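Local coordinates for protein capsid (Human calicivirus NLV/Boxer/2001/US, PDB 4RDL) that builds the norovirus capsid and, through the protruding domain seen here as a dimer, binds histo-blood group glycans such as the Lewis y tetrasaccharide, at residues Q47-R52 against Q200-I205; Q60-V65 against D100-L105; A71-R76 against G106-G111. All coordinates share one frame; numbering follows the deposited sequence.

Contact 1 of 3, residues Q47-R52 against Q200-I205; sequences QFQNGR and QLAPPI
The carbonyl oxygen of Ala202 takes two amide N-H groups from the facing loop. Gln49 NE2 reaches Ala202 O at 3.1 Å along an almost straight line (171° at the hydrogen), and Gln47 NE2 comes to the same Ala202 O at 3.0 Å. Each donor amide lies nearly coplanar with the oxygen. The other end of the Gln49 amide works in reverse: its OE1 accepts the backbone N of Ala202 on a lone pair, at 2.8 Å, so that one side chain pairs with both polar backbone atoms of Ala202. A second N-H of Gln49 NE2 goes back to Gln47 O, from above that carbonyl plane, and helps to fix the rotation of the amide. Gln47 has CG anti to the backbone N (chi1 -172°) and is extended beyond it, which lays its chain alongside the Pro204 ring, with OE1 3.5 Å from Pro204 CG.

Arg52 grips the next carbonyl end-on. Its NH1 and NH2 both donate to Pro203 O, NH2 at 2.8 Å, with the oxygen in the guanidinium plane; NH1 also serves Phe48 O. The methyl of Ala202 covers one guanidinium face, and Ile205 CD1 lies 3.7 Å above the opposite one.

The contact fastens the loop between strands 35-38 and 72-80 to the loop leading into strand 213-220. Ile205 continues onto Ile214 of that strand, and Phe48 packs on Tyr216 of it while its ring also meets Trp186.

Contact 2 of 3, residues Q60-V65 against D100-L105; sequences QGTTTV and DSPAPL
Leu105 and Thr64 cross at about a right angle, the leucine isobutyl group lying against the threonine from CB outward. Leu105 CD1 meets Thr64 CB and OG1, each at 3.8 Å, while Leu105 CB is 3.9 Å from Thr64 CB. The second leucine methyl, CD2, rests 3.8 Å from Thr62 O. The Leu105 backbone joins in: its CA points a C-H at Thr62 O over 3.3 Å.

Thr62 lies against residues 102-104 with its methyl and not its hydroxyl. With chi1 at 55°, OG1 sits between the backbone N and the carbonyl carbon, and CG2, anti to that carbon, is left to face Ala103 O at 3.6 Å, with Ala103 CB and Pro102 CB a little farther off. OG1 is thereby turned off to the Asn50 side chain, OD1 of which is its hydrogen-bond partner. Pro102 CD lies 3.5 Å from Gly61 O, against the Gly61-Thr62 peptide. No hydrogen bond spans the two segments; the pairing rests on van der Waals and C-H...O contacts.

Gln60 to Thr63 form a type II' beta turn, with Gly61 at positive phi (60°) in its second position, and the turn presents Gly61 and Thr62 to the proline-rich loop. Val65 touches Ile19 of the second subunit. The proline-rich loop runs from strand 83-89 toward strand 113-121, and segment 60-65 leads to strand 72-80. Helix 235-244 packs Val238 on Thr63 and Val242 on Val65.

Contact 3 of 3, residues A71-R76 against G106-G111; sequences ARMRGR and GFPDFG
Met73 leans obliquely across Phe107, and from CG to CE every atom is in contact. From CB the chain sets off with CG anti to the carbonyl carbon (chi1 -51°) and then runs extended, which carries it past the CE1-CZ side of the ring at a slant. CG comes first, 3.7 Å from Phe107 CE1. SD follows at the same 3.7 Å from Phe107 CE1; measured to the ring centroid the sulfur is 4.5 Å away and 46° off the normal, an oblique Met-aromatic contact. The terminal methyl touches two residues: CE is 3.6 Å from Phe107 CZ and 3.8 Å from Pro108 CD. Pro108 CD itself sits over one face of the Phe107 ring, offset toward the rim, so that methionine, phenylalanine and proline close into one apolar cluster. Phe107 holds CG anti to its backbone N (chi1 -164°), which brings the far end of the ring back to Met73 although its CB points away.

Where the strand begins, backbone takes over. Gly106 O receives the N-H of Ala71 at 2.8 Å and, more distantly, that of Arg72, both weak, the N-H groups being poorly aligned and the second also long. Arg72 O in turn takes a C-H from the CA of Phe107, and Pro108 CG comes up against the Ala71 carbonyl.

Strand 72-80 lies between strands 167-177 and 83-89 in an antiparallel sheet, and Met73 also touches Leu115 and Met117 of strand 113-121 and Leu170 of strand 167-177. This is hydrophobic packing inside the antiparallel beta-barrel of the P2 subdomain typical of norovirus P domains; the glycan-contacting residues Asp114, His116 and Trp174 belong to the same sheet, with the bound galactose about 14 Å from the Met73 side chain.

How the contacts relate
Contact 3 is the buried one and joins a strand to a loop mainly by apolar packing, with weak backbone bonds at the strand's start; contacts 1 and 2 are partly buried and join loops. Contact 1 is polar, with side-chain amides and a guanidinium bonding to backbone groups, whereas contact 2 relies on methyl groups and C-H contacts. Segments 47-52 and 60-65 belong to one loop, and 100-105 and 106-111 follow each other directly. Asn50 and Asp109 link the contacts: Asn50 ND2 bonds to Phe107 O, while Asp109 OD2 receives the Gln49 N-H. Thr62 O and Gly106 N, probably hydrogen-bonded at 2.8 Å, tie contact 2 to contact 3.

Contact 1 of 3, residues Q47-R52 against Q200-I205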
loop_
_atom_site.group_PDB
_atom_site.type_symbol
_atom_site.label_atom_id
_atom_site.label_comp_id
_atom_site.label_asym_id
_atom_site.label_seq_id
_atom_site.Cartn_x
_atom_site.Cartn_y
_atom_site.Cartn_z
ATOM N N GLN A 47 -8.285 -6.569 -19.171
ATOM C CA GLN A 47 -8.781 -5.203 -19.221
ATOM C C GLN A 47 -8.922 -4.718 -17.786
ATOM O O GLN A 47 -9.964 -4.196 -17.375
ATOM C CB GLN A 47 -10.105 -5.098 -19.989
ATOM C CG GLN A 47 -10.529 -3.650 -20.216
ATOM C CD GLN A 47 -11.742 -3.496 -21.111
ATOM O OE1 GLN A 47 -12.342 -4.477 -21.549
ATOM N NE2 GLN A 47 -12.108 -2.248 -21.388
ATOM N N PHE A 48 -7.855 -4.915 -17.020
ATOM C CA PHE A 48 -7.827 -4.480 -15.635
ATOM C C PHE A 48 -8.037 -2.972 -15.588
ATOM O O PHE A 48 -7.666 -2.259 -16.527
ATOM C CB PHE A 48 -6.499 -4.862 -14.980
ATOM C CG PHE A 48 -6.142 -6.311 -15.151
ATOM C CD1 PHE A 48 -7.129 -7.284 -15.137
ATOM C CD2 PHE A 48 -4.824 -6.695 -15.351
ATOM C CE1 PHE A 48 -6.803 -8.626 -15.313
ATOM C CE2 PHE A 48 -4.494 -8.024 -15.515
ATOM C CZ PHE A 48 -5.484 -8.992 -15.513
ATOM N N GLN A 49 -8.648 -2.486 -14.511
ATOM C CA GLN A 49 -8.873 -1.057 -14.364
ATOM C C GLN A 49 -7.892 -0.435 -13.380
ATOM O O GLN A 49 -7.690 0.783 -13.381
ATOM C CB GLN A 49 -10.318 -0.783 -13.959
ATOM C CG GLN A 49 -11.297 -1.212 -15.033
ATOM C CD GLN A 49 -11.000 -0.541 -16.357
ATOM O OE1 GLN A 49 -10.947 0.686 -16.441
ATOM N NE2 GLN A 49 -10.783 -1.343 -17.400
ATOM N N ASN A 50 -7.297 -1.278 -12.540
ATOM C CA ASN A 50 -6.201 -0.865 -11.680
ATOM C C ASN A 50 -4.859 -1.271 -12.291
ATOM O O ASN A 50 -4.804 -2.164 -13.142
ATOM C CB ASN A 50 -6.383 -1.419 -10.268
ATOM C CG ASN A 50 -7.503 -0.718 -9.520
ATOM O OD1 ASN A 50 -7.669 0.498 -9.646
ATOM N ND2 ASN A 50 -8.284 -1.474 -8.759
ATOM N N GLY A 51 -3.792 -0.591 -11.879
ATOM C CA GLY A 51 -2.470 -0.772 -12.469
ATOM C C GLY A 51 -2.361 -0.292 -13.906
ATOM O O GLY A 51 -1.470 -0.750 -14.630
ATOM N N ARG A 52 -3.248 0.618 -14.319
ATOM C CA ARG A 52 -3.281 1.104 -15.698
ATOM C C ARG A 52 -2.749 2.533 -15.802
ATOM O O ARG A 52 -3.262 3.447 -15.146
ATOM C CB ARG A 52 -4.706 1.044 -16.262
ATOM C CG ARG A 52 -5.359 -0.333 -16.191
ATOM C CD ARG A 52 -4.604 -1.376 -17.034
ATOM N NE ARG A 52 -4.479 -1.006 -18.449
ATOM C CZ ARG A 52 -5.349 -1.348 -19.401
ATOM N NH1 ARG A 52 -6.412 -2.085 -19.104
ATOM N NH2 ARG A 52 -5.147 -0.967 -20.659
ATOM N N GLN A 200 -14.401 6.282 -19.475
ATOM C CA GLN A 200 -12.994 6.265 -19.096
ATOM C C GLN A 200 -12.481 4.900 -18.637
ATOM O O GLN A 200 -11.562 4.816 -17.821
ATOM C CB GLN A 200 -12.725 7.328 -18.027
ATOM C CG GLN A 200 -13.005 8.741 -18.513
ATOM C CD GLN A 200 -12.208 9.090 -19.757
ATOM O OE1 GLN A 200 -11.003 8.846 -19.826
ATOM N NE2 GLN A 200 -12.882 9.654 -20.752
ATOM N N LEU A 201 -13.064 3.831 -19.168
ATOM C CA LEU A 201 -12.503 2.507 -18.943
ATOM C C LEU A 201 -11.134 2.425 -19.603
ATOM O O LEU A 201 -10.949 2.860 -20.742
ATOM C CB LEU A 201 -13.402 1.420 -19.526
ATOM C CG LEU A 201 -14.679 1.026 -18.791
ATOM C CD1 LEU A 201 -15.548 0.169 -19.700
ATOM C CD2 LEU A 201 -14.348 0.287 -17.499
ATOM N N ALA A 202 -10.167 1.870 -18.885
ATOM C CA ALA A 202 -8.897 1.541 -19.496
ATOM C C ALA A 202 -9.185 0.463 -20.543
ATOM O O ALA A 202 -10.004 -0.420 -20.309
ATOM C CB ALA A 202 -7.929 1.047 -18.446
ATOM N N PRO A 203 -8.532 0.542 -21.710
ATOM C CA PRO A 203 -8.873 -0.364 -22.812
ATOM C C PRO A 203 -8.381 -1.800 -22.627
ATOM O O PRO A 203 -7.488 -2.055 -21.817
ATOM C CB PRO A 203 -8.163 0.274 -24.012
ATOM C CG PRO A 203 -6.993 0.975 -23.417
ATOM C CD PRO A 203 -7.475 1.497 -22.081
ATOM N N PRO A 204 -8.963 -2.742 -23.379
ATOM C CA PRO A 204 -8.455 -4.117 -23.402
ATOM C C PRO A 204 -7.048 -4.143 -23.994
ATOM O O PRO A 204 -6.721 -3.276 -24.809
ATOM C CB PRO A 204 -9.427 -4.839 -24.350
ATOM C CG PRO A 204 -10.586 -3.918 -24.516
ATOM C CD PRO A 204 -10.053 -2.541 -24.345
ATOM N N ILE A 205 -6.230 -5.111 -23.591
ATOM C CA ILE A 205 -4.885 -5.252 -24.149
ATOM C C ILE A 205 -4.722 -6.541 -24.944
ATOM O O ILE A 205 -5.126 -7.615 -24.501
ATOM C CB ILE A 205 -3.792 -5.224 -23.060
ATOM C CG1 ILE A 205 -3.947 -3.986 -22.170
ATOM C CG2 ILE A 205 -2.407 -5.280 -23.708
ATOM C CD1 ILE A 205 -3.058 -4.000 -20.946
#

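Contact 2 of 3, residues Q60-V65 against D100-L105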
loop_
_atom_site.group_PDB
_atom_site.type_symbol
_atom_site.label_atom_id
_atom_site.label_comp_id
_atom_site.label_asym_id
_atom_site.label_seq_id
_atom_site.Cartn_x
_atom_site.Cartn_y
_atom_site.Cartn_z
ATOM N N GLN A 60 -5.056 5.695 -15.990
ATOM C CA GLN A 60 -6.263 5.230 -16.670
ATOM C C GLN A 60 -7.157 4.416 -15.745
ATOM O O GLN A 60 -6.718 3.955 -14.694
ATOM C CB GLN A 60 -5.890 4.390 -17.886
ATOM C CG GLN A 60 -5.077 5.144 -18.920
ATOM C CD GLN A 60 -4.743 4.275 -20.098
ATOM O OE1 GLN A 60 -4.772 3.055 -19.995
ATOM N NE2 GLN A 60 -4.422 4.897 -21.231
ATOM N N GLY A 61 -8.410 4.233 -16.152
ATOM C CA GLY A 61 -9.351 3.432 -15.389
ATOM C C GLY A 61 -9.563 3.980 -13.995
ATOM O O GLY A 61 -9.823 5.171 -13.822
ATOM N N THR A 62 -9.452 3.106 -12.999
ATOM C CA THR A 62 -9.583 3.515 -11.604
ATOM C C THR A 62 -8.218 3.608 -10.922
ATOM O O THR A 62 -8.110 3.633 -9.694
ATOM C CB THR A 62 -10.492 2.545 -10.831
ATOM O OG1 THR A 62 -9.988 1.208 -10.972
ATOM C CG2 THR A 62 -11.907 2.602 -11.388
ATOM N N THR A 63 -7.164 3.677 -11.722
ATOM C CA THR A 63 -5.817 3.639 -11.174
ATOM C C THR A 63 -5.399 4.949 -10.525
ATOM O O THR A 63 -5.626 6.033 -11.066
ATOM C CB THR A 63 -4.790 3.242 -12.255
ATOM O OG1 THR A 63 -5.191 1.992 -12.821
ATOM C CG2 THR A 63 -3.392 3.097 -11.658
ATOM N N THR A 64 -4.779 4.841 -9.356
ATOM C CA THR A 64 -4.186 6.009 -8.737
ATOM C C THR A 64 -2.743 5.722 -8.319
ATOM O O THR A 64 -2.165 4.714 -8.724
ATOM C CB THR A 64 -5.082 6.576 -7.603
ATOM O OG1 THR A 64 -4.626 7.886 -7.224
ATOM C CG2 THR A 64 -5.117 5.641 -6.392
ATOM N N VAL A 65 -2.157 6.616 -7.534
ATOM C CA VAL A 65 -0.722 6.614 -7.305
ATOM C C VAL A 65 -0.265 5.652 -6.206
ATOM O O VAL A 65 0.692 4.888 -6.400
ATOM C CB VAL A 65 -0.234 8.049 -6.990
ATOM C CG1 VAL A 65 1.229 8.060 -6.590
ATOM C CG2 VAL A 65 -0.478 8.972 -8.180
ATOM N N ASP A 100 -17.797 9.879 -14.467
ATOM C CA ASP A 100 -16.577 10.577 -14.914
ATOM C C ASP A 100 -15.263 9.777 -14.901
ATOM O O ASP A 100 -14.290 10.167 -15.555
ATOM C CB ASP A 100 -16.391 11.878 -14.137
ATOM C CG ASP A 100 -16.918 13.081 -14.890
ATOM O OD1 ASP A 100 -16.783 14.214 -14.377
ATOM O OD2 ASP A 100 -17.455 12.894 -16.005
ATOM N N SER A 101 -15.215 8.715 -14.106
ATOM C CA SER A 101 -14.236 7.634 -14.261
ATOM C C SER A 101 -15.039 6.394 -13.893
ATOM O O SER A 101 -16.151 6.534 -13.396
ATOM C CB SER A 101 -12.999 7.827 -13.376
ATOM O OG SER A 101 -13.275 7.603 -12.006
ATOM N N PRO A 102 -14.525 5.178 -14.162
ATOM C CA PRO A 102 -15.476 4.062 -14.045
ATOM C C PRO A 102 -16.022 3.883 -12.631
ATOM O O PRO A 102 -17.153 3.429 -12.471
ATOM C CB PRO A 102 -14.642 2.845 -14.455
ATOM C CG PRO A 102 -13.547 3.408 -15.302
ATOM C CD PRO A 102 -13.228 4.743 -14.706
ATOM N N ALA A 103 -15.222 4.235 -11.630
ATOM C CA ALA A 103 -15.611 4.124 -10.236
ATOM C C ALA A 103 -14.598 4.955 -9.473
ATOM O O ALA A 103 -13.641 5.454 -10.070
ATOM C CB ALA A 103 -15.558 2.652 -9.782
ATOM N N PRO A 104 -14.799 5.134 -8.159
ATOM C CA PRO A 104 -13.774 5.868 -7.408
ATOM C C PRO A 104 -12.389 5.239 -7.581
ATOM O O PRO A 104 -12.268 4.021 -7.776
ATOM C CB PRO A 104 -14.244 5.722 -5.962
ATOM C CG PRO A 104 -15.738 5.572 -6.074
ATOM C CD PRO A 104 -15.946 4.748 -7.315
ATOM N N LEU A 105 -11.343 6.055 -7.502
ATOM C CA LEU A 105 -9.994 5.530 -7.678
ATOM C C LEU A 105 -9.682 4.450 -6.642
ATOM O O LEU A 105 -10.063 4.569 -5.471
ATOM C CB LEU A 105 -8.957 6.651 -7.619
ATOM C CG LEU A 105 -9.197 7.775 -8.627
ATOM C CD1 LEU A 105 -8.049 8.780 -8.580
ATOM C CD2 LEU A 105 -9.350 7.203 -10.036
#

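Contact 3 of 3, residues A71-R76 against G106-G111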
loop_
_atom_site.group_PDB
_atom_site.type_symbol
_atom_site.label_atom_id
_atom_site.label_comp_id
_atom_site.label_asym_id
_atom_site.label_seq_id
_atom_site.Cartn_x
_atom_site.Cartn_y
_atom_site.Cartn_z
ATOM N N ALA A 71 -7.815 -1.570 -4.088
ATOM C CA ALA A 71 -8.903 -2.468 -3.703
ATOM C C ALA A 71 -9.622 -2.010 -2.442
ATOM O O ALA A 71 -10.066 -2.819 -1.634
ATOM C CB ALA A 71 -8.401 -3.911 -3.568
ATOM N N ARG A 72 -9.740 -0.697 -2.293
ATOM C CA ARG A 72 -10.477 -0.108 -1.184
ATOM C C ARG A 72 -11.675 0.670 -1.693
ATOM O O ARG A 72 -11.755 0.986 -2.884
ATOM C CB ARG A 72 -9.560 0.789 -0.348
ATOM C CG ARG A 72 -8.473 -0.005 0.374
ATOM C CD ARG A 72 -7.598 0.869 1.250
ATOM N NE ARG A 72 -6.467 0.121 1.793
ATOM C CZ ARG A 72 -6.348 -0.252 3.064
ATOM N NH1 ARG A 72 -7.299 0.041 3.940
ATOM N NH2 ARG A 72 -5.269 -0.922 3.462
ATOM N N MET A 73 -12.602 0.956 -0.782
ATOM C CA MET A 73 -13.763 1.797 -1.057
ATOM C C MET A 73 -13.977 2.735 0.114
ATOM O O MET A 73 -13.480 2.501 1.220
ATOM C CB MET A 73 -15.031 0.957 -1.220
ATOM C CG MET A 73 -14.934 -0.199 -2.200
ATOM S SD MET A 73 -16.478 -1.149 -2.097
ATOM C CE MET A 73 -16.087 -2.567 -3.119
ATOM N N ARG A 74 -14.751 3.784 -0.130
ATOM C CA ARG A 74 -15.166 4.689 0.930
ATOM C C ARG A 74 -16.574 5.169 0.642
ATOM O O ARG A 74 -16.942 5.381 -0.511
ATOM C CB ARG A 74 -14.219 5.889 1.037
ATOM C CG ARG A 74 -14.607 6.885 2.131
ATOM C CD ARG A 74 -13.479 7.871 2.406
ATOM N NE ARG A 74 -13.865 8.857 3.415
ATOM C CZ ARG A 74 -13.008 9.549 4.154
ATOM N NH1 ARG A 74 -11.701 9.363 4.002
ATOM N NH2 ARG A 74 -13.460 10.421 5.049
ATOM N N GLY A 75 -17.362 5.349 1.690
ATOM C CA GLY A 75 -18.637 6.022 1.519
ATOM C C GLY A 75 -19.542 5.882 2.714
ATOM O O GLY A 75 -19.127 5.419 3.779
ATOM N N ARG A 76 -20.796 6.279 2.529
ATOM C CA ARG A 76 -21.761 6.295 3.619
ATOM C C ARG A 76 -22.716 5.132 3.456
ATOM O O ARG A 76 -23.301 4.941 2.392
ATOM C CB ARG A 76 -22.528 7.616 3.647
ATOM C CG ARG A 76 -23.259 7.860 4.962
ATOM C CD ARG A 76 -23.766 9.313 5.061
ATOM N NE ARG A 76 -22.676 10.275 4.903
ATOM C CZ ARG A 76 -21.885 10.683 5.891
ATOM N NH1 ARG A 76 -22.083 10.245 7.126
ATOM N NH2 ARG A 76 -20.898 11.535 5.647
ATOM N N GLY A 106 -9.002 3.390 -7.078
ATOM C CA GLY A 106 -8.640 2.282 -6.200
ATOM C C GLY A 106 -9.708 1.199 -6.068
ATOM O O GLY A 106 -9.440 0.119 -5.553
ATOM N N PHE A 107 -10.922 1.480 -6.531
ATOM C CA PHE A 107 -12.037 0.546 -6.388
ATOM C C PHE A 107 -11.645 -0.841 -6.925
ATOM O O PHE A 107 -11.038 -0.940 -7.983
ATOM C CB PHE A 107 -13.250 1.086 -7.154
ATOM C CG PHE A 107 -14.554 0.432 -6.779
ATOM C CD1 PHE A 107 -15.358 0.967 -5.773
ATOM C CD2 PHE A 107 -14.992 -0.703 -7.439
ATOM C CE1 PHE A 107 -16.564 0.370 -5.429
ATOM C CE2 PHE A 107 -16.202 -1.305 -7.105
ATOM C CZ PHE A 107 -16.991 -0.768 -6.101
ATOM N N PRO A 108 -11.992 -1.919 -6.199
ATOM C CA PRO A 108 -11.641 -3.265 -6.679
ATOM C C PRO A 108 -12.090 -3.503 -8.123
ATOM O O PRO A 108 -13.220 -3.148 -8.489
ATOM C CB PRO A 108 -12.422 -4.187 -5.734
ATOM C CG PRO A 108 -12.539 -3.408 -4.475
ATOM C CD PRO A 108 -12.744 -1.971 -4.930
ATOM N N ASP A 109 -11.223 -4.109 -8.936
ATOM C CA ASP A 109 -11.587 -4.411 -10.324
ATOM C C ASP A 109 -11.821 -5.904 -10.566
ATOM O O ASP A 109 -11.590 -6.421 -11.659
ATOM C CB ASP A 109 -10.602 -3.792 -11.333
ATOM C CG ASP A 109 -9.234 -4.457 -11.331
ATOM O OD1 ASP A 109 -8.965 -5.307 -10.460
ATOM O OD2 ASP A 109 -8.412 -4.105 -12.216
ATOM N N PHE A 110 -12.317 -6.582 -9.539
ATOM C CA PHE A 110 -12.736 -7.971 -9.652
ATOM C C PHE A 110 -14.229 -8.019 -9.934
ATOM O O PHE A 110 -15.039 -7.533 -9.133
ATOM C CB PHE A 110 -12.379 -8.745 -8.382
ATOM C CG PHE A 110 -10.907 -8.737 -8.091
ATOM C CD1 PHE A 110 -10.042 -9.515 -8.840
ATOM C CD2 PHE A 110 -10.380 -7.908 -7.116
ATOM C CE1 PHE A 110 -8.675 -9.482 -8.600
ATOM C CE2 PHE A 110 -9.013 -7.866 -6.874
ATOM C CZ PHE A 110 -8.163 -8.654 -7.619
ATOM N N GLY A 111 -14.583 -8.588 -11.083
ATOM C CA GLY A 111 -15.952 -8.585 -11.553
ATOM C C GLY A 111 -16.663 -9.915 -11.414
ATOM O O GLY A 111 -16.026 -10.972 -11.442
#